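Local coordinates for protein SalCYP truncation (Salinispora tropica, PDB 7ABB) that adopts the cytochrome P450 fold and binds heme c in a pocket between its helices, at residues Phe35-Ser38 and Ser42-Val45; Val128-Glu133 and Asn242-Gly247; Ala195-Glu200 and Leu206-Phe211. All blocks are in the same frame, centred on the assembly; numbering follows the deposited sequence.

In the fold
Contact 2 lies in the helical core, where residues 128-133 pack on 242-247 and every touching residue is buried; contacts 1 and 3 lie further out, their centres about 24 and 26 Å from the centre of the chain, against about 14 Å for contact 2, and are partly buried. Contact 1 joins two strands of a hairpin and contact 3 joins two helices consecutive in sequence, whereas contact 2 brings together segments more than a hundred residues apart, with contact 3 inside that interval. Backbone bonds and rings dominate contact 1; contact 2 is apolar with one shared tyrosine hydroxyl; contact 3 sets arginines against an aromatic ring.

Contact 1: residues Phe35-Ser38 and Ser42-Val45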
loop_
_atom_site.group_PDB
_atom_site.type_symbol
_atom_site.label_atom_id
_atom_site.label_comp_id
_atom_site.label_asym_id
_atom_site.label_seq_id
_atom_site.Cartn_x
_atom_site.Cartn_y
_atom_site.Cartn_z
ATOM N N PHE A 35 -15.712 1.381 18.111
ATOM C CA PHE A 35 -15.892 0.294 19.056
ATOM C C PHE A 35 -14.579 0.046 19.771
ATOM O O PHE A 35 -13.512 0.476 19.326
ATOM C CB PHE A 35 -16.435 -0.992 18.400
ATOM C CG PHE A 35 -15.496 -1.681 17.434
ATOM C CD1 PHE A 35 -14.597 -2.639 17.883
ATOM C CD2 PHE A 35 -15.597 -1.450 16.076
ATOM C CE1 PHE A 35 -13.771 -3.310 16.992
ATOM C CE2 PHE A 35 -14.774 -2.118 15.169
ATOM C CZ PHE A 35 -13.866 -3.060 15.634
ATOM N N HIS A 36 -14.684 -0.607 20.922
ATOM C CA HIS A 36 -13.553 -0.856 21.803
ATOM C C HIS A 36 -13.280 -2.352 21.870
ATOM O O HIS A 36 -14.208 -3.159 22.044
ATOM C CB HIS A 36 -13.801 -0.318 23.211
ATOM C CG HIS A 36 -12.603 -0.414 24.099
ATOM N ND1 HIS A 36 -12.445 -1.405 25.047
ATOM C CD2 HIS A 36 -11.468 0.327 24.136
ATOM C CE1 HIS A 36 -11.281 -1.241 25.657
ATOM N NE2 HIS A 36 -10.670 -0.201 25.120
ATOM N N SER A 37 -12.015 -2.717 21.736
ATOM C CA SER A 37 -11.586 -4.098 21.865
ATOM C C SER A 37 -10.880 -4.308 23.193
ATOM O O SER A 37 -9.973 -3.545 23.556
ATOM C CB SER A 37 -10.645 -4.499 20.738
ATOM O OG SER A 37 -10.237 -5.852 20.936
ATOM N N SER A 38 -11.270 -5.366 23.894
ATOM C CA SER A 38 -10.635 -5.745 25.145
ATOM C C SER A 38 -9.482 -6.708 24.937
ATOM O O SER A 38 -8.867 -7.144 25.910
ATOM C CB SER A 38 -11.669 -6.379 26.075
ATOM O OG SER A 38 -12.357 -7.425 25.405
ATOM N N SER A 42 -5.763 -3.964 24.847
ATOM C CA SER A 42 -6.987 -3.232 24.547
ATOM C C SER A 42 -6.691 -2.084 23.594
ATOM O O SER A 42 -5.548 -1.618 23.506
ATOM C CB SER A 42 -7.663 -2.715 25.819
ATOM O OG SER A 42 -7.150 -1.443 26.196
ATOM N N PHE A 43 -7.715 -1.645 22.858
ATOM C CA PHE A 43 -7.564 -0.581 21.870
ATOM C C PHE A 43 -8.932 -0.153 21.362
ATOM O O PHE A 43 -9.897 -0.924 21.386
ATOM C CB PHE A 43 -6.667 -1.006 20.695
ATOM C CG PHE A 43 -7.130 -2.251 19.971
ATOM C CD1 PHE A 43 -6.723 -3.510 20.392
ATOM C CD2 PHE A 43 -7.940 -2.161 18.839
ATOM C CE1 PHE A 43 -7.131 -4.654 19.714
ATOM C CE2 PHE A 43 -8.355 -3.300 18.168
ATOM C CZ PHE A 43 -7.947 -4.542 18.603
ATOM N N TRP A 44 -8.998 1.088 20.903
ATOM C CA TRP A 44 -10.168 1.612 20.220
ATOM C C TRP A 44 -10.016 1.471 18.711
ATOM O O TRP A 44 -8.904 1.551 18.169
ATOM C CB TRP A 44 -10.386 3.082 20.576
ATOM C CG TRP A 44 -11.006 3.291 21.931
ATOM C CD1 TRP A 44 -10.364 3.560 23.111
ATOM C CD2 TRP A 44 -12.416 3.256 22.250
ATOM N NE1 TRP A 44 -11.279 3.691 24.132
ATOM C CE2 TRP A 44 -12.537 3.519 23.630
ATOM C CE3 TRP A 44 -13.577 3.041 21.501
ATOM C CZ2 TRP A 44 -13.770 3.565 24.277
ATOM C CZ3 TRP A 44 -14.796 3.083 22.145
ATOM C CH2 TRP A 44 -14.885 3.338 23.515
ATOM N N VAL A 45 -11.145 1.266 18.037
ATOM C CA VAL A 45 -11.220 1.216 16.582
ATOM C C VAL A 45 -12.207 2.278 16.118
ATOM O O VAL A 45 -13.421 2.149 16.352
ATOM C CB VAL A 45 -11.641 -0.172 16.077
ATOM C CG1 VAL A 45 -11.656 -0.196 14.554
ATOM C CG2 VAL A 45 -10.718 -1.251 16.628
HETATM O O HOH W 1 -8.110 0.927 25.229
#
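His-36 turns an edge of its imidazole to the face of the Trp-44 indole, with planes at 61° and the His-36 ring centroid 4.4 Å from that of the five-membered ring. His-36 CB sits almost squarely over the indole's six-membered ring, 3.6 Å from its centroid. A water joins the imidazole to the turn, 2.8 Å from His-36 NE2, and donates to Ser-42 OG; ND1 bonds Ser-10 OG. On the opposite face of the sheet, Phe-35 and Phe-43 both place CG between the backbone N and the carbonyl carbon (chi1 67° and 57°), which brings each ring back over the facing strand. Phe-35 covers Val-45, whose CB lies 3.8 Å from the ring centroid, and Phe-43 covers Ser-37 CB, both as CH-pi contacts. Ser-37 OG bonds Phe-13 O. Between these two faces, Phe-35 with Val-45 and Ser-37 with Phe-43 are hydrogen-bonded antiparallel pairs, His-36 with Trp-44 the non-hydrogen-bonded pair between them. This hairpin starts the main beta sheet of the P450 fold: 34-37 is one of its two edge strands within the chain, 43-46 runs beside 302-304, and helix 19-29 packs against Phe-35 and Val-45.

Contact 2: residues Val128-Glu133 and Asn242-Gly247; sequences VSFSDE and NHMANG. With HEC (heme c), chain B.
Ser-131 OG lies 3.4 Å from Ala-245 CB and hydrogen-bonds Tyr-382 OH, a hydroxyl also held by Asn-242 OD1. One tyrosine from a loop thus ties both helices together, and Ala-245 touches Tyr-382 as well. Beside this polar point the contact is apolar. With CG anti to the backbone N (chi1 178°), the Phe-130 side chain reaches across so that its ring runs against the backbone of the other helix: CE2 is 3.7 Å from Ala-245 CA, and CD2 is 4.1 Å from Ala-245 CB. Met-244 crosses Phe-130 at about a right angle; its chain bends at the last torsion (chi3 60°), and its CE meets Phe-130 CZ at 4.0 Å. By their order in the chain the two helices are probably E (130-147) and the second half of I (238-253) of the P450 fold, packed with helix 345-362, probably helix L. That helix contributes Trp-359, edge-to-face with Phe-130, while Ile-352 and Ala-355 touch Met-244. A neighbouring residue of helix 238-253, His-243, points elsewhere, to the heme c pocket, where its CD2 approaches the heme c atom CBB to 3.2 Å. At the start of helix 130-147, Ser-129 is the N-cap residue but makes no capping bond through its side chain, its OG bonding Asp-383 instead. Ser-129 N donates to Glu-133 OE1 at 2.9 Å, nearly straight (172°), and the other carboxylate oxygen, Glu-133 OE2, forms a salt bridge with Arg-125.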
loop_
_atom_site.group_PDB
_atom_site.type_symbol
_atom_site.label_atom_id
_atom_site.label_comp_id
_atom_site.label_asym_id
_atom_site.label_seq_id
_atom_site.Cartn_x
_atom_site.Cartn_y
_atom_site.Cartn_z
ATOM N N VAL A 128 -2.010 -18.212 -15.099
ATOM C CA VAL A 128 -0.892 -17.663 -14.349
ATOM C C VAL A 128 -1.282 -17.588 -12.881
ATOM O O VAL A 128 -2.458 -17.417 -12.541
ATOM C CB VAL A 128 -0.496 -16.273 -14.908
ATOM C CG1 VAL A 128 -1.552 -15.211 -14.614
ATOM C CG2 VAL A 128 0.887 -15.832 -14.361
ATOM N N SER A 129 -0.280 -17.689 -12.005
ATOM C CA SER A 129 -0.445 -17.326 -10.603
ATOM C C SER A 129 -0.111 -15.841 -10.538
ATOM O O SER A 129 1.062 -15.436 -10.576
ATOM C CB SER A 129 0.433 -18.187 -9.701
ATOM O OG SER A 129 0.355 -17.734 -8.346
ATOM N N PHE A 130 -1.155 -15.020 -10.486
ATOM C CA PHE A 130 -1.036 -13.608 -10.837
ATOM C C PHE A 130 0.006 -12.894 -9.981
ATOM O O PHE A 130 0.860 -12.164 -10.503
ATOM C CB PHE A 130 -2.400 -12.937 -10.699
ATOM C CG PHE A 130 -2.395 -11.471 -10.988
ATOM C CD1 PHE A 130 -2.568 -10.995 -12.273
ATOM C CD2 PHE A 130 -2.206 -10.546 -9.962
ATOM C CE1 PHE A 130 -2.553 -9.634 -12.545
ATOM C CE2 PHE A 130 -2.230 -9.191 -10.226
ATOM C CZ PHE A 130 -2.398 -8.729 -11.512
ATOM N N SER A 131 -0.068 -13.045 -8.660
ATOM C CA SER A 131 0.829 -12.248 -7.830
ATOM C C SER A 131 2.225 -12.856 -7.736
ATOM O O SER A 131 3.218 -12.119 -7.733
ATOM C CB SER A 131 0.232 -12.056 -6.437
ATOM O OG SER A 131 -0.928 -11.245 -6.540
ATOM N N ASP A 132 2.331 -14.184 -7.653
ATOM C CA ASP A 132 3.638 -14.825 -7.514
ATOM C C ASP A 132 4.476 -14.668 -8.775
ATOM O O ASP A 132 5.678 -14.377 -8.699
ATOM C CB ASP A 132 3.478 -16.312 -7.201
ATOM C CG ASP A 132 2.943 -16.579 -5.810
ATOM O OD1 ASP A 132 2.884 -15.634 -4.990
ATOM O OD2 ASP A 132 2.588 -17.746 -5.543
ATOM N N GLU A 133 3.877 -14.897 -9.947
ATOM C CA GLU A 133 4.635 -14.930 -11.194
ATOM C C GLU A 133 4.710 -13.573 -11.874
ATOM O O GLU A 133 5.702 -13.295 -12.558
ATOM C CB GLU A 133 4.016 -15.946 -12.164
ATOM C CG GLU A 133 3.974 -17.329 -11.618
ATOM C CD GLU A 133 3.551 -18.314 -12.679
ATOM O OE1 GLU A 133 2.376 -18.746 -12.664
ATOM O OE2 GLU A 133 4.398 -18.614 -13.565
ATOM N N ASN A 242 -1.201 -6.318 -3.793
ATOM C CA ASN A 242 -2.497 -6.862 -3.398
ATOM C C ASN A 242 -3.646 -6.021 -3.923
ATOM O O ASN A 242 -4.721 -6.576 -4.182
ATOM C CB ASN A 242 -2.562 -7.047 -1.888
ATOM C CG ASN A 242 -1.596 -8.123 -1.407
ATOM O OD1 ASN A 242 -1.040 -8.883 -2.219
ATOM N ND2 ASN A 242 -1.399 -8.208 -0.107
ATOM N N HIS A 243 -3.447 -4.714 -4.128
ATOM C CA HIS A 243 -4.445 -3.922 -4.846
ATOM C C HIS A 243 -4.559 -4.367 -6.301
ATOM O O HIS A 243 -5.672 -4.473 -6.842
ATOM C CB HIS A 243 -4.116 -2.429 -4.748
ATOM C CG HIS A 243 -4.757 -1.759 -3.575
ATOM N ND1 HIS A 243 -6.124 -1.590 -3.463
ATOM C CD2 HIS A 243 -4.221 -1.233 -2.450
ATOM C CE1 HIS A 243 -6.392 -0.959 -2.335
ATOM N NE2 HIS A 243 -5.253 -0.724 -1.702
ATOM N N MET A 244 -3.427 -4.681 -6.936
ATOM C CA MET A 244 -3.468 -5.189 -8.301
ATOM C C MET A 244 -4.255 -6.483 -8.358
ATOM O O MET A 244 -5.063 -6.695 -9.271
ATOM C CB MET A 244 -2.057 -5.430 -8.833
ATOM C CG MET A 244 -1.310 -4.184 -9.209
ATOM S SD MET A 244 0.393 -4.522 -9.723
ATOM C CE MET A 244 0.064 -5.584 -11.117
ATOM N N ALA A 245 -4.019 -7.354 -7.382
ATOM C CA ALA A 245 -4.605 -8.692 -7.383
ATOM C C ALA A 245 -6.097 -8.645 -7.082
ATOM O O ALA A 245 -6.898 -9.308 -7.753
ATOM C CB ALA A 245 -3.880 -9.566 -6.360
ATOM N N ASN A 246 -6.499 -7.917 -6.039
ATOM C CA ASN A 246 -7.919 -7.858 -5.711
ATOM C C ASN A 246 -8.722 -7.194 -6.814
ATOM O O ASN A 246 -9.872 -7.595 -7.067
ATOM C CB ASN A 246 -8.104 -7.125 -4.385
ATOM C CG ASN A 246 -7.883 -8.025 -3.195
ATOM O OD1 ASN A 246 -8.589 -9.022 -3.020
ATOM N ND2 ASN A 246 -6.907 -7.677 -2.360
ATOM N N GLY A 247 -8.136 -6.205 -7.497
ATOM C CA GLY A 247 -8.832 -5.573 -8.608
ATOM C C GLY A 247 -9.016 -6.513 -9.792
ATOM O O GLY A 247 -10.120 -6.636 -10.331
HETATM FE FE HEC B . 2.402 3.793 1.113
HETATM C CHA HEC B . 2.582 5.528 4.080
HETATM C CHB HEC B . -0.864 3.045 1.825
HETATM C CHC HEC B . 2.189 2.092 -1.857
HETATM C CHD HEC B . 5.740 4.225 0.595
HETATM N NA HEC B . 1.143 4.188 2.637
HETATM C C1A HEC B . 1.378 4.969 3.769
HETATM C C2A HEC B . 0.187 5.096 4.584
HETATM C C3A HEC B . -0.763 4.405 3.929
HETATM C C4A HEC B . -0.190 3.838 2.733
HETATM C CMA HEC B . -2.227 4.181 4.348
HETATM C CAA HEC B . 0.036 5.911 5.918
HETATM C CBA HEC B . 0.390 5.118 7.171
HETATM C CGA HEC B . 0.158 5.977 8.402
HETATM O O1A HEC B . 0.533 5.467 9.483
HETATM O O2A HEC B . -0.378 7.107 8.259
HETATM N NB HEC B . 0.971 2.723 0.195
HETATM C C1B HEC B . -0.333 2.569 0.627
HETATM C C2B HEC B . -1.041 1.850 -0.389
HETATM C C3B HEC B . -0.202 1.612 -1.414
HETATM C C4B HEC B . 1.074 2.129 -1.060
HETATM C CMB HEC B . -2.537 1.512 -0.228
HETATM C CAB HEC B . -0.354 0.895 -2.731
HETATM C CBB HEC B . -1.752 0.630 -3.188
HETATM N NC HEC B . 3.732 3.240 -0.328
HETATM C C1C HEC B . 3.408 2.622 -1.514
HETATM C C2C HEC B . 4.575 2.582 -2.354
HETATM C C3C HEC B . 5.590 3.183 -1.693
HETATM C C4C HEC B . 5.063 3.580 -0.408
HETATM C CMC HEC B . 4.586 1.979 -3.760
HETATM C CAC HEC B . 7.062 3.402 -2.079
HETATM C CBC HEC B . 7.473 3.344 -3.550
HETATM N ND HEC B . 3.860 4.675 2.153
HETATM C C1D HEC B . 5.187 4.733 1.727
HETATM C C2D HEC B . 5.930 5.469 2.700
HETATM C C3D HEC B . 4.993 5.877 3.782
HETATM C C4D HEC B . 3.713 5.359 3.349
HETATM C CMD HEC B . 7.435 5.757 2.631
HETATM C CAD HEC B . 5.303 6.677 5.059
HETATM C CBD HEC B . 5.059 8.135 4.755
HETATM C CGD HEC B . 5.249 8.966 6.010
HETATM O O1D HEC B . 5.371 10.204 5.896
HETATM O O2D HEC B . 5.275 8.363 7.101
#

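Contact 3: residues Ala195-Glu200 and Leu206-Phe211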
loop_
_atom_site.group_PDB
_atom_site.type_symbol
_atom_site.label_atom_id
_atom_site.label_comp_id
_atom_site.label_asym_id
_atom_site.label_seq_id
_atom_site.Cartn_x
_atom_site.Cartn_y
_atom_site.Cartn_z
ATOM N N ALA A 195 26.926 1.667 1.156
ATOM C CA ALA A 195 28.375 1.644 0.948
ATOM C C ALA A 195 28.726 1.744 -0.534
ATOM O O ALA A 195 29.726 2.383 -0.899
ATOM C CB ALA A 195 28.977 0.378 1.559
ATOM N N ARG A 196 27.942 1.091 -1.398
ATOM C CA ARG A 196 28.147 1.215 -2.839
ATOM C C ARG A 196 28.075 2.670 -3.283
ATOM O O ARG A 196 28.949 3.156 -4.011
ATOM C CB ARG A 196 27.110 0.379 -3.597
ATOM C CG ARG A 196 27.181 0.527 -5.133
ATOM C CD ARG A 196 25.913 0.051 -5.835
ATOM N NE ARG A 196 25.782 -1.399 -5.872
ATOM C CZ ARG A 196 26.432 -2.204 -6.706
ATOM N NH1 ARG A 196 27.310 -1.720 -7.579
ATOM N NH2 ARG A 196 26.208 -3.510 -6.649
ATOM N N ARG A 197 27.027 3.381 -2.857
ATOM C CA ARG A 197 26.825 4.741 -3.333
ATOM C C ARG A 197 27.810 5.709 -2.693
ATOM O O ARG A 197 28.187 6.699 -3.321
ATOM C CB ARG A 197 25.386 5.174 -3.074
ATOM C CG ARG A 197 24.372 4.350 -3.853
ATOM C CD ARG A 197 24.624 4.378 -5.351
ATOM N NE ARG A 197 23.485 3.855 -6.105
ATOM C CZ ARG A 197 23.555 3.134 -7.227
ATOM N NH1 ARG A 197 24.722 2.806 -7.772
ATOM N NH2 ARG A 197 22.433 2.732 -7.807
ATOM N N ARG A 198 28.234 5.440 -1.460
ATOM C CA ARG A 198 29.244 6.290 -0.842
ATOM C C ARG A 198 30.565 6.184 -1.595
ATOM O O ARG A 198 31.234 7.193 -1.834
ATOM C CB ARG A 198 29.397 5.914 0.631
ATOM C CG ARG A 198 30.163 6.949 1.443
ATOM C CD ARG A 198 30.154 6.634 2.935
ATOM N NE ARG A 198 28.954 7.118 3.624
ATOM C CZ ARG A 198 28.691 8.403 3.849
ATOM N NH1 ARG A 198 27.590 8.753 4.500
ATOM N NH2 ARG A 198 29.528 9.345 3.420
ATOM N N THR A 199 30.924 4.975 -2.033
ATOM C CA THR A 199 32.129 4.791 -2.836
ATOM C C THR A 199 31.974 5.383 -4.231
ATOM O O THR A 199 32.904 6.004 -4.755
ATOM C CB THR A 199 32.454 3.305 -2.938
ATOM O OG1 THR A 199 32.705 2.790 -1.626
ATOM C CG2 THR A 199 33.688 3.092 -3.817
ATOM N N GLU A 200 30.818 5.178 -4.862
ATOM C CA GLU A 200 30.551 5.665 -6.214
ATOM C C GLU A 200 29.181 6.330 -6.230
ATOM O O GLU A 200 28.184 5.714 -6.627
ATOM C CB GLU A 200 30.610 4.528 -7.233
ATOM C CG GLU A 200 32.024 4.108 -7.622
ATOM C CD GLU A 200 32.022 3.024 -8.674
ATOM O OE1 GLU A 200 31.751 1.856 -8.324
ATOM O OE2 GLU A 200 32.264 3.349 -9.854
ATOM N N LEU A 206 18.693 8.323 -5.362
ATOM C CA LEU A 206 18.145 8.742 -4.070
ATOM C C LEU A 206 19.178 8.596 -2.957
ATOM O O LEU A 206 19.444 9.550 -2.220
ATOM C CB LEU A 206 16.880 7.937 -3.751
ATOM C CG LEU A 206 16.334 8.139 -2.342
ATOM C CD1 LEU A 206 15.955 9.598 -2.096
ATOM C CD2 LEU A 206 15.108 7.249 -2.112
ATOM N N THR A 207 19.760 7.402 -2.803
ATOM C CA THR A 207 20.714 7.190 -1.712
ATOM C C THR A 207 21.891 8.160 -1.808
ATOM O O THR A 207 22.343 8.711 -0.796
ATOM C CB THR A 207 21.215 5.743 -1.714
ATOM O OG1 THR A 207 20.101 4.856 -1.583
ATOM C CG2 THR A 207 22.208 5.496 -0.569
ATOM N N SER A 208 22.414 8.362 -3.017
ATOM C CA SER A 208 23.522 9.287 -3.209
ATOM C C SER A 208 23.144 10.694 -2.778
ATOM O O SER A 208 23.950 11.399 -2.163
ATOM C CB SER A 208 23.973 9.282 -4.674
ATOM O OG SER A 208 24.336 7.975 -5.107
ATOM N N ALA A 209 21.911 11.112 -3.080
ATOM C CA ALA A 209 21.465 12.443 -2.701
ATOM C C ALA A 209 21.505 12.613 -1.194
ATOM O O ALA A 209 21.853 13.688 -0.694
ATOM C CB ALA A 209 20.048 12.697 -3.228
ATOM N N THR A 210 21.160 11.559 -0.450
ATOM C CA THR A 210 21.049 11.735 0.998
ATOM C C THR A 210 22.385 12.008 1.668
ATOM O O THR A 210 22.385 12.447 2.825
ATOM C CB THR A 210 20.404 10.522 1.676
ATOM O OG1 THR A 210 21.320 9.428 1.696
ATOM C CG2 THR A 210 19.113 10.105 0.973
ATOM N N PHE A 211 23.526 11.788 0.986
ATOM C CA PHE A 211 24.812 12.115 1.578
ATOM C C PHE A 211 24.981 13.619 1.750
ATOM O O PHE A 211 25.829 14.055 2.535
ATOM C CB PHE A 211 25.929 11.517 0.718
ATOM C CG PHE A 211 25.952 10.016 0.734
ATOM C CD1 PHE A 211 25.898 9.323 1.929
ATOM C CD2 PHE A 211 26.004 9.297 -0.447
ATOM C CE1 PHE A 211 25.909 7.955 1.952
ATOM C CE2 PHE A 211 26.016 7.917 -0.429
ATOM C CZ PHE A 211 25.957 7.244 0.770
#
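The Phe-211 ring has Arg-198 CG over one face and Thr-207 O over the other, the carbonyl oxygen 3.7 Å above the ring plane. Phe-211 CE1 stands over one face of the Arg-198 guanidinium, 3.0 Å from its plane, and the two planes are inclined at 58°, so this is not a parallel stack. Arg-198 NH1 comes as close as 3.1 Å to Phe-211 CD1. A bend at chi3 (-84°) turns the guanidinium from the extended chain toward the ring, and NH1 is held there by a salt bridge to Asp-222, with the like-charged Arg-225 close by. Phe-211 CE2 approaches Arg-197 C obliquely, at 3.6 Å, so the ring also rests on the backbone of the helix. In the P450 fold these are probably the last turn of helix G (182-199) and the short helix H (206-210), joined by a short loop; after the small hairpin 214-219 comes what is probably helix I, whose first half, 222-235, supplies Asp-222 and Arg-225. The Arg-197 chain folds at chi2 (-57°) and runs past Ser-208, whose OG is 3.6 Å from both Arg-197 CB and Arg-197 CD without bonding to it. The two residues share a partner instead: Asp-205 OD2 takes a salt bridge from Arg-197 NE and a hydrogen bond with Ser-208 OG. Arg-197 NH2 goes on to Gly-148 O. Thr-207 CG2 packs on Arg-197 CB at 4.1 Å, and Thr-207 O accepts from Thr-210 OG1.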